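Local structure of ureidoglycolate hydrolase (Arabidopsis thaliana, 4PXC) at residues D94-S99 / S136-R141; V225-A230 / M371-A376; D305-D310 / R375-S380. The protein hydrolyses (S)-ureidoglycolate to glyoxylate, ammonium and carbon dioxide in purine breakdown, working as a manganese-dependent homodimer of the peptidase M20 family. The protein carries 1 engineered substitution. All coordinates share one frame; numbering follows the deposited sequence.

Contact 1 of 3, residues D94-S99 / S136-R141; sequences DAIPYS and SAEPTR. Engineered in segment 136-141: Ala137 (natural residue Glu). With MN (manganese (II) ion), chain D; HGY ((2S)-amino(hydroxy)ethanoic acid), chain E.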
loop_
_atom_site.group_PDB
_atom_site.type_symbol
_atom_site.label_atom_id
_atom_site.label_comp_id
_atom_site.label_asym_id
_atom_site.label_seq_id
_atom_site.Cartn_x
_atom_site.Cartn_y
_atom_site.Cartn_z
ATOM N N ASP A 94 22.106 -5.928 0.208
ATOM C CA ASP A 94 20.758 -5.376 0.340
ATOM C C ASP A 94 19.756 -6.461 0.746
ATOM O O ASP A 94 19.999 -7.661 0.544
ATOM C CB ASP A 94 20.309 -4.535 -0.884
ATOM C CG ASP A 94 20.227 -5.326 -2.171
ATOM O OD1 ASP A 94 21.004 -6.291 -2.367
ATOM O OD2 ASP A 94 19.393 -4.950 -3.028
ATOM N N ALA A 95 18.669 -6.037 1.389
ATOM C CA ALA A 95 17.711 -6.967 1.971
ATOM C C ALA A 95 16.322 -6.443 1.717
ATOM O O ALA A 95 16.025 -5.283 2.033
ATOM C CB ALA A 95 17.944 -7.102 3.465
ATOM N N ILE A 96 15.458 -7.286 1.161
ATOM C CA ILE A 96 14.080 -6.864 0.927
ATOM C C ILE A 96 13.376 -6.677 2.278
ATOM O O ILE A 96 13.876 -7.162 3.310
ATOM C CB ILE A 96 13.322 -7.870 0.036
ATOM C CG1 ILE A 96 12.990 -9.147 0.804
ATOM C CG2 ILE A 96 14.116 -8.180 -1.227
ATOM C CD1 ILE A 96 12.234 -10.153 -0.059
ATOM N N PRO A 97 12.237 -5.954 2.285
ATOM C CA PRO A 97 11.501 -5.683 3.524
ATOM C C PRO A 97 11.192 -6.933 4.353
ATOM O O PRO A 97 10.642 -7.918 3.834
ATOM C CB PRO A 97 10.198 -5.060 3.014
ATOM C CG PRO A 97 10.636 -4.309 1.797
ATOM C CD PRO A 97 11.649 -5.219 1.144
ATOM N N TYR A 98 11.560 -6.871 5.631
ATOM C CA TYR A 98 11.275 -7.940 6.593
ATOM C C TYR A 98 11.841 -9.293 6.170
ATOM O O TYR A 98 11.138 -10.303 6.139
ATOM C CB TYR A 98 9.771 -7.995 6.881
ATOM C CG TYR A 98 9.312 -6.748 7.606
ATOM C CD1 TYR A 98 9.470 -6.628 8.980
ATOM C CD2 TYR A 98 8.750 -5.684 6.914
ATOM C CE1 TYR A 98 9.058 -5.486 9.653
ATOM C CE2 TYR A 98 8.339 -4.537 7.576
ATOM C CZ TYR A 98 8.498 -4.446 8.944
ATOM O OH TYR A 98 8.091 -3.307 9.610
ATOM N N SER A 99 13.135 -9.295 5.866
ATOM C CA SER A 99 13.815 -10.503 5.433
ATOM C C SER A 99 14.862 -10.919 6.474
ATOM O O SER A 99 14.841 -10.440 7.613
ATOM C CB SER A 99 14.455 -10.280 4.064
ATOM O OG SER A 99 15.328 -9.166 4.102
ATOM N N SER A 136 23.615 -3.803 -5.505
ATOM C CA SER A 136 22.268 -4.224 -5.120
ATOM C C SER A 136 21.872 -5.419 -5.976
ATOM O O SER A 136 22.118 -5.419 -7.182
ATOM C CB SER A 136 21.262 -3.090 -5.356
ATOM O OG SER A 136 19.927 -3.580 -5.375
ATOM N N ALA A 137 21.283 -6.443 -5.362
ATOM C CA ALA A 137 20.734 -7.568 -6.114
ATOM C C ALA A 137 19.202 -7.606 -6.077
ATOM O O ALA A 137 18.568 -8.162 -6.982
ATOM C CB ALA A 137 21.302 -8.887 -5.597
ATOM N N GLU A 138 18.611 -7.030 -5.033
ATOM C CA GLU A 138 17.153 -7.052 -4.871
ATOM C C GLU A 138 16.462 -5.943 -5.660
ATOM O O GLU A 138 17.017 -4.848 -5.827
ATOM C CB GLU A 138 16.763 -6.953 -3.397
ATOM C CG GLU A 138 17.488 -7.960 -2.510
ATOM C CD GLU A 138 16.990 -9.376 -2.692
ATOM O OE1 GLU A 138 16.204 -9.659 -3.640
ATOM O OE2 GLU A 138 17.387 -10.211 -1.847
ATOM N N PRO A 139 15.248 -6.229 -6.155
ATOM C CA PRO A 139 14.521 -5.274 -7.004
ATOM C C PRO A 139 13.659 -4.293 -6.203
ATOM O O PRO A 139 12.880 -3.560 -6.809
ATOM C CB PRO A 139 13.613 -6.189 -7.835
ATOM C CG PRO A 139 13.283 -7.317 -6.872
ATOM C CD PRO A 139 14.577 -7.548 -6.099
ATOM N N THR A 140 13.800 -4.280 -4.877
ATOM C CA THR A 140 12.929 -3.490 -4.001
ATOM C C THR A 140 12.704 -2.045 -4.453
ATOM O O THR A 140 11.554 -1.590 -4.563
ATOM C CB THR A 140 13.448 -3.459 -2.546
ATOM O OG1 THR A 140 13.761 -4.788 -2.114
ATOM C CG2 THR A 140 12.397 -2.858 -1.602
ATOM N N ARG A 141 13.784 -1.328 -4.747
ATOM C CA ARG A 141 13.647 0.121 -4.924
ATOM C C ARG A 141 13.175 0.542 -6.306
ATOM O O ARG A 141 12.249 1.346 -6.425
ATOM C CB ARG A 141 14.946 0.864 -4.586
ATOM C CG ARG A 141 14.741 2.381 -4.585
ATOM C CD ARG A 141 15.903 3.151 -3.968
ATOM N NE ARG A 141 15.535 4.553 -3.784
ATOM C CZ ARG A 141 16.198 5.416 -3.020
ATOM N NH1 ARG A 141 17.287 5.031 -2.353
ATOM N NH2 ARG A 141 15.762 6.667 -2.911
HETATM MN MN MN D . 17.213 -12.488 -1.992
HETATM O OXT HGY E . 14.386 -13.251 -5.571
HETATM C C HGY E . 15.566 -13.707 -5.665
HETATM O O HGY E . 15.824 -14.741 -6.351
HETATM C CA HGY E . 16.671 -13.058 -4.891
HETATM O OB HGY E . 16.228 -11.967 -4.170
HETATM N N HGY E . 17.853 -12.745 -5.643
HETATM O O HOH W 1 16.011 -4.184 -0.770
HETATM O O HOH W 2 16.570 -9.890 0.682
HETATM O O HOH W 3 19.016 -11.856 -3.489
HETATM O O HOH W 4 17.312 -14.649 -2.965
#
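Asp94 and Ser136 approach with CA atoms 5.8 Å apart, and Ile96 and Thr140 at a similar spacing, where the end of strand 86-96 runs beside the irregular loop that follows strand 129-134. The Asp94 carboxylate ties the two together. The backbone N of Ala137, an engineered residue that is Glu in the natural protein, gives an almost straight bond to Asp94 OD1 (3.0 Å, 175°), and Glu138 N gives a more bent one to OD2; both arrive on the syn side, somewhat out of the carboxylate plane. Ser136 OG gives the carboxylate its third bond, a second one to Asp94 OD2, from above the plane at 2.8 Å. Asp94 CG lies between its backbone N and carbonyl carbon (chi1 63°), which points both oxygens at the backbone N atoms of Ala137 and Glu138. An aspartate suits this buried place because its two oxygens can take up several N-H and O-H groups at once; OD1 also has a weak bond from the metal ligand His92. The loop so fixed belongs to the two-metal centre of the M20 hydrolases: Glu138 OE2 binds manganese at 2.3 Å, with Asp103 and His402 completing the protein ligands, while OE1 accepts from Asn294 of the second subunit. Ile96 CG2 packs against the Glu138 side chain, 3.4 Å from CD, crossing it nearly at right angles. A water accepts from Ile96 N and donates to Glu138 OE2. Next along the segments, Pro97 CD and Thr140 CG2 meet tip to tip at 3.7 Å.

Contact 2 of 3, residues V225-A230 / M371-A376; sequences VTAIAA and MMISRA. With HGY ((2S)-amino(hydroxy)ethanoic acid), chain E.
Val225 and Met372, and further on Ile228 and Ser374, are paired as neighbours in a parallel beta arrangement, the strands 225-228 and 371-374 running in the same sense with an angle of 24° between their directions. Residues 225-228 lie in the first half of the long strand 222-239, whose course leads on into the dimerization region. Three backbone hydrogen bonds join the two strands: Thr226 N to Met372 O, Ser374 N to Ala227 O at 2.9 Å and nearly straight, and Ala229 N to Ser374 O. Met372 O also receives a CA-H...O contact from Val225 CA at 3.1 Å.

The apolar contacts fall on two faces. On that of Val225, Ile228 and Ser374, Val225 CG1, anti to the backbone N (chi1 177°), lies over the peptide at Ser374 N, and Ile228 CG1 meets Ser374 CB at 4.1 Å; the beta-branched Val225 and Ile228 both pack on Met391 of strand 389-394. On the other face Ile373 CG2 lies 4.0 Å from Ala227 CB and comes still closer, 3.1 Å, to Ala227 O. Near the start of the pairing Thr226 CG2 crosses Met371, 3.8 Å from its CB, while OG1 faces Ile373 CG1. A glycine here would probably leave Met371 CB and Ile373 CG1 without these neighbours and open a gap beside Ile355 of helix 352-364.

Polar links close the far end. One water donates to both Ala229 O and Arg375 O. Ser374, whose small hydroxyl can turn back on its own chain, donates from OG to Ala376 O at 2.6 Å, and Ala376 CB stands 3.4 Å from O of the bound hydroxyglycine.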
loop_
_atom_site.group_PDB
_atom_site.type_symbol
_atom_site.label_atom_id
_atom_site.label_comp_id
_atom_site.label_asym_id
_atom_site.label_seq_id
_atom_site.Cartn_x
_atom_site.Cartn_y
_atom_site.Cartn_z
ATOM N N VAL A 225 26.577 -25.736 -7.321
ATOM C CA VAL A 225 25.499 -25.271 -8.203
ATOM C C VAL A 225 25.843 -25.401 -9.685
ATOM O O VAL A 225 26.864 -24.881 -10.146
ATOM C CB VAL A 225 25.100 -23.818 -7.897
ATOM C CG1 VAL A 225 24.042 -23.344 -8.878
ATOM C CG2 VAL A 225 24.588 -23.721 -6.466
ATOM N N THR A 226 24.982 -26.086 -10.434
ATOM C CA THR A 226 25.266 -26.358 -11.841
ATOM C C THR A 226 24.516 -25.439 -12.789
ATOM O O THR A 226 24.906 -25.300 -13.956
ATOM C CB THR A 226 24.923 -27.814 -12.221
ATOM O OG1 THR A 226 23.516 -28.027 -12.068
ATOM C CG2 THR A 226 25.686 -28.800 -11.336
ATOM N N ALA A 227 23.441 -24.819 -12.302
ATOM C CA ALA A 227 22.625 -23.948 -13.151
ATOM C C ALA A 227 21.764 -23.039 -12.293
ATOM O O ALA A 227 21.562 -23.307 -11.110
ATOM C CB ALA A 227 21.739 -24.785 -14.092
ATOM N N ILE A 228 21.253 -21.976 -12.905
ATOM C CA ILE A 228 20.379 -21.019 -12.229
ATOM C C ILE A 228 19.097 -20.879 -13.048
ATOM O O ILE A 228 19.165 -20.661 -14.256
ATOM C CB ILE A 228 21.070 -19.629 -12.097
ATOM C CG1 ILE A 228 22.342 -19.745 -11.240
ATOM C CG2 ILE A 228 20.123 -18.601 -11.494
ATOM C CD1 ILE A 228 23.229 -18.483 -11.224
ATOM N N ALA A 229 17.939 -21.013 -12.401
ATOM C CA ALA A 229 16.636 -20.939 -13.080
ATOM C C ALA A 229 16.391 -19.597 -13.765
ATOM O O ALA A 229 16.975 -18.585 -13.382
ATOM C CB ALA A 229 15.506 -21.236 -12.090
ATOM N N ALA A 230 15.505 -19.591 -14.758
ATOM C CA ALA A 230 15.251 -18.396 -15.567
ATOM C C ALA A 230 14.184 -17.503 -14.927
ATOM O O ALA A 230 13.050 -17.929 -14.747
ATOM C CB ALA A 230 14.822 -18.802 -16.968
ATOM N N MET A 371 25.502 -32.094 -6.598
ATOM C CA MET A 371 25.223 -31.134 -7.655
ATOM C C MET A 371 23.782 -30.694 -7.501
ATOM O O MET A 371 22.905 -31.515 -7.240
ATOM C CB MET A 371 25.382 -31.808 -9.016
ATOM C CG MET A 371 26.741 -32.437 -9.220
ATOM S SD MET A 371 28.011 -31.163 -9.273
ATOM C CE MET A 371 29.374 -32.135 -9.939
ATOM N N MET A 372 23.522 -29.402 -7.673
ATOM C CA MET A 372 22.147 -28.933 -7.594
ATOM C C MET A 372 21.951 -27.626 -8.351
ATOM O O MET A 372 22.909 -26.955 -8.728
ATOM C CB MET A 372 21.700 -28.801 -6.134
ATOM C CG MET A 372 22.566 -27.888 -5.284
ATOM S SD MET A 372 22.256 -28.108 -3.518
ATOM C CE MET A 372 20.503 -27.764 -3.410
ATOM N N ILE A 373 20.695 -27.281 -8.595
ATOM C CA ILE A 373 20.381 -26.056 -9.316
ATOM C C ILE A 373 19.918 -24.983 -8.326
ATOM O O ILE A 373 19.434 -25.305 -7.232
ATOM C CB ILE A 373 19.323 -26.349 -10.402
ATOM C CG1 ILE A 373 19.838 -27.464 -11.321
ATOM C CG2 ILE A 373 19.009 -25.126 -11.220
ATOM C CD1 ILE A 373 18.979 -27.719 -12.522
ATOM N N SER A 374 20.101 -23.714 -8.685
ATOM C CA SER A 374 19.565 -22.615 -7.882
ATOM C C SER A 374 18.186 -22.251 -8.395
ATOM O O SER A 374 18.015 -22.079 -9.594
ATOM C CB SER A 374 20.476 -21.392 -7.993
ATOM O OG SER A 374 19.917 -20.292 -7.285
ATOM N N ARG A 375 17.203 -22.128 -7.500
ATOM C CA ARG A 375 15.874 -21.677 -7.913
ATOM C C ARG A 375 15.797 -20.155 -7.855
ATOM O O ARG A 375 15.184 -19.521 -8.712
ATOM C CB ARG A 375 14.790 -22.288 -7.031
ATOM C CG ARG A 375 14.840 -23.804 -6.963
ATOM C CD ARG A 375 13.622 -24.356 -6.239
ATOM N NE ARG A 375 13.638 -25.819 -6.191
ATOM C CZ ARG A 375 13.348 -26.614 -7.219
ATOM N NH1 ARG A 375 13.024 -26.100 -8.396
ATOM N NH2 ARG A 375 13.389 -27.933 -7.069
ATOM N N ALA A 376 16.418 -19.574 -6.836
ATOM C CA ALA A 376 16.575 -18.125 -6.768
ATOM C C ALA A 376 17.525 -17.688 -7.860
ATOM O O ALA A 376 18.297 -18.510 -8.381
ATOM C CB ALA A 376 17.129 -17.717 -5.412
HETATM O OXT HGY E . 14.386 -13.251 -5.571
HETATM C C HGY E . 15.566 -13.707 -5.665
HETATM O O HGY E . 15.824 -14.741 -6.351
HETATM C CA HGY E . 16.671 -13.058 -4.891
HETATM O OB HGY E . 16.228 -11.967 -4.170
HETATM N N HGY E . 17.853 -12.745 -5.643
HETATM O O HOH W 5 15.619 -17.652 -10.902
#

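Contact 3 of 3, residues D305-D310 / R375-S380; sequences DTRDID and RAYHDS. With HGY ((2S)-amino(hydroxy)ethanoic acid), chain E.
Arg307, on the last part of strand 295-308, reaches the irregular backbone of residues 375-377, which leads from strand 369-374 into helix 379-383, and no direct hydrogen bond joins the two segments. The arginine, extended from CG to NE, lays its guanidinium beside the loop, with Ala376 CA and Arg375 O near its plane. Tyr377 covers one face of the group: its CE1 lies 3.3 Å above the guanidinium plane, offset toward the rim, and the two planes are 22° apart. Tyr377 chi1 of 55° places CG between the backbone N and carbonyl carbon, which carries the ring back over the ligand.

This is the carboxylate-binding part of the substrate pocket, in which Arg307 and Tyr377 hold hydroxyglycine. Arg307 NH1 donates to ligand O at 2.7 Å and NH2 to ligand OXT at 2.8 Å, both bonds close to straight, so the pair of N-H groups suits a carboxylate. Tyr377 N adds a bond to the same O, while Tyr377 O accepts from the ligand N at 2.9 Å. Ligand O also sits 3.4 Å above the centre of the Tyr377 ring, and Asn294 of the second subunit hydrogen-bonds the ligand as well.

Asp305 lies behind the arginine as a second-shell partner that holds its guanidinium. It is gripped side-on: Arg307 NE donates to the syn lone pair of Asp305 OD1 at 2.8 Å, close to the guanidinium plane, and NH2 donates to OD2 with more tilt. This salt bridge is likely to offset part of the buried charge and restrains the rotation of the guanidinium. One water, donating to Asp305 OD2, links it to Tyr377 OH.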
loop_
_atom_site.group_PDB
_atom_site.type_symbol
_atom_site.label_atom_id
_atom_site.label_comp_id
_atom_site.label_asym_id
_atom_site.label_seq_id
_atom_site.Cartn_x
_atom_site.Cartn_y
_atom_site.Cartn_z
ATOM N N ASP A 305 6.090 -12.184 -10.060
ATOM C CA ASP A 305 7.369 -12.879 -10.209
ATOM C C ASP A 305 7.053 -14.275 -10.747
ATOM O O ASP A 305 6.155 -14.937 -10.240
ATOM C CB ASP A 305 8.049 -12.973 -8.836
ATOM C CG ASP A 305 9.387 -13.700 -8.885
ATOM O OD1 ASP A 305 9.399 -14.942 -9.069
ATOM O OD2 ASP A 305 10.426 -13.037 -8.713
ATOM N N THR A 306 7.749 -14.718 -11.790
ATOM C CA THR A 306 7.555 -16.089 -12.275
ATOM C C THR A 306 8.847 -16.643 -12.854
ATOM O O THR A 306 9.621 -15.914 -13.479
ATOM C CB THR A 306 6.394 -16.214 -13.313
ATOM O OG1 THR A 306 6.073 -17.599 -13.505
ATOM C CG2 THR A 306 6.781 -15.602 -14.647
ATOM N N ARG A 307 9.109 -17.922 -12.591
ATOM C CA ARG A 307 10.393 -18.522 -12.949
ATOM C C ARG A 307 10.205 -19.991 -13.281
ATOM O O ARG A 307 9.193 -20.593 -12.919
ATOM C CB ARG A 307 11.393 -18.428 -11.775
ATOM C CG ARG A 307 11.423 -17.080 -11.065
ATOM C CD ARG A 307 12.280 -17.108 -9.816
ATOM N NE ARG A 307 11.986 -15.960 -8.948
ATOM C CZ ARG A 307 12.838 -15.477 -8.046
ATOM N NH1 ARG A 307 14.029 -16.043 -7.898
ATOM N NH2 ARG A 307 12.504 -14.436 -7.293
ATOM N N ASP A 308 11.189 -20.560 -13.974
ATOM C CA ASP A 308 11.263 -22.008 -14.159
ATOM C C ASP A 308 12.701 -22.296 -14.570
ATOM O O ASP A 308 13.364 -21.425 -15.153
ATOM C CB ASP A 308 10.269 -22.472 -15.236
ATOM C CG ASP A 308 10.030 -23.989 -15.217
ATOM O OD1 ASP A 308 10.956 -24.751 -14.857
ATOM O OD2 ASP A 308 8.907 -24.432 -15.564
ATOM N N ILE A 309 13.203 -23.486 -14.252
ATOM C CA ILE A 309 14.513 -23.892 -14.764
ATOM C C ILE A 309 14.446 -23.990 -16.287
ATOM O O ILE A 309 15.438 -23.740 -16.990
ATOM C CB ILE A 309 14.992 -25.233 -14.145
ATOM C CG1 ILE A 309 16.394 -25.612 -14.662
ATOM C CG2 ILE A 309 13.998 -26.355 -14.440
ATOM C CD1 ILE A 309 17.425 -24.488 -14.552
ATOM N N ASP A 310 13.264 -24.332 -16.795
ATOM C CA ASP A 310 13.045 -24.444 -18.237
ATOM C C ASP A 310 12.514 -23.126 -18.794
ATOM O O ASP A 310 11.388 -22.727 -18.481
ATOM C CB ASP A 310 12.056 -25.575 -18.534
ATOM C CG ASP A 310 11.905 -25.840 -20.020
ATOM O OD1 ASP A 310 11.071 -25.171 -20.666
ATOM O OD2 ASP A 310 12.635 -26.705 -20.550
ATOM N N ARG A 375 17.203 -22.128 -7.500
ATOM C CA ARG A 375 15.874 -21.677 -7.913
ATOM C C ARG A 375 15.797 -20.155 -7.855
ATOM O O ARG A 375 15.184 -19.521 -8.712
ATOM C CB ARG A 375 14.790 -22.288 -7.031
ATOM C CG ARG A 375 14.840 -23.804 -6.963
ATOM C CD ARG A 375 13.622 -24.356 -6.239
ATOM N NE ARG A 375 13.638 -25.819 -6.191
ATOM C CZ ARG A 375 13.348 -26.614 -7.219
ATOM N NH1 ARG A 375 13.024 -26.100 -8.396
ATOM N NH2 ARG A 375 13.389 -27.933 -7.069
ATOM N N ALA A 376 16.418 -19.574 -6.836
ATOM C CA ALA A 376 16.575 -18.125 -6.768
ATOM C C ALA A 376 17.525 -17.688 -7.860
ATOM O O ALA A 376 18.297 -18.510 -8.381
ATOM C CB ALA A 376 17.129 -17.717 -5.412
ATOM N N TYR A 377 17.475 -16.404 -8.216
ATOM C CA TYR A 377 18.487 -15.829 -9.103
ATOM C C TYR A 377 19.509 -15.114 -8.240
ATOM O O TYR A 377 19.253 -14.847 -7.059
ATOM C CB TYR A 377 17.877 -14.861 -10.159
ATOM C CG TYR A 377 17.046 -13.733 -9.582
ATOM C CD1 TYR A 377 15.660 -13.740 -9.696
ATOM C CD2 TYR A 377 17.646 -12.660 -8.917
ATOM C CE1 TYR A 377 14.890 -12.717 -9.162
ATOM C CE2 TYR A 377 16.885 -11.630 -8.373
ATOM C CZ TYR A 377 15.513 -11.664 -8.503
ATOM O OH TYR A 377 14.757 -10.643 -7.967
ATOM N N HIS A 378 20.662 -14.807 -8.828
ATOM C CA HIS A 378 21.794 -14.253 -8.083
ATOM C C HIS A 378 22.596 -13.390 -9.020
ATOM O O HIS A 378 22.439 -13.487 -10.228
ATOM C CB HIS A 378 22.710 -15.392 -7.605
ATOM C CG HIS A 378 22.034 -16.362 -6.688
ATOM N ND1 HIS A 378 21.831 -16.098 -5.351
ATOM C CD2 HIS A 378 21.516 -17.590 -6.917
ATOM C CE1 HIS A 378 21.208 -17.126 -4.795
ATOM N NE2 HIS A 378 21.010 -18.048 -5.729
ATOM N N ASP A 379 23.492 -12.571 -8.482
ATOM C CA ASP A 379 24.417 -11.841 -9.344
ATOM C C ASP A 379 25.220 -12.778 -10.261
ATOM O O ASP A 379 25.621 -12.386 -11.362
ATOM C CB ASP A 379 25.349 -10.981 -8.491
ATOM C CG ASP A 379 24.610 -9.847 -7.809
ATOM O OD1 ASP A 379 24.105 -8.966 -8.541
ATOM O OD2 ASP A 379 24.527 -9.829 -6.562
ATOM N N SER A 380 25.434 -14.010 -9.805
ATOM C CA SER A 380 26.099 -15.044 -10.602
ATOM C C SER A 380 25.432 -15.241 -11.954
ATOM O O SER A 380 26.089 -15.582 -12.937
ATOM C CB SER A 380 26.075 -16.371 -9.856
ATOM O OG SER A 380 26.942 -16.318 -8.733
HETATM O OXT HGY E . 14.386 -13.251 -5.571
HETATM C C HGY E . 15.566 -13.707 -5.665
HETATM O O HGY E . 15.824 -14.741 -6.351
HETATM C CA HGY E . 16.671 -13.058 -4.891
HETATM O OB HGY E . 16.228 -11.967 -4.170
HETATM N N HGY E . 17.853 -12.745 -5.643
HETATM O O HOH W 6 11.930 -10.679 -8.407
#

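Overall arrangement
Contacts 1 and 3 are buried and contact 2 only partly so, with Met371 and Ile373 exposed, yet all three reach the bound hydroxyglycine and the second subunit. Contacts 2 and 3 share Arg375 and Ala376 and lie with centres about 8 Å apart: strand 369-374 pairs in contact 2, and the loop after it lines the pocket in contact 3, while Ala230 N probably bonds to Asp308 O between them. Contact 1 carries the metal ligand Glu138 and packs Pro139 against Tyr377 OH. The chemistry follows position: carboxylate and metal bonds in contact 1, backbone pairing and apolar packing in contact 2, and arginine-carboxylate recognition in contact 3.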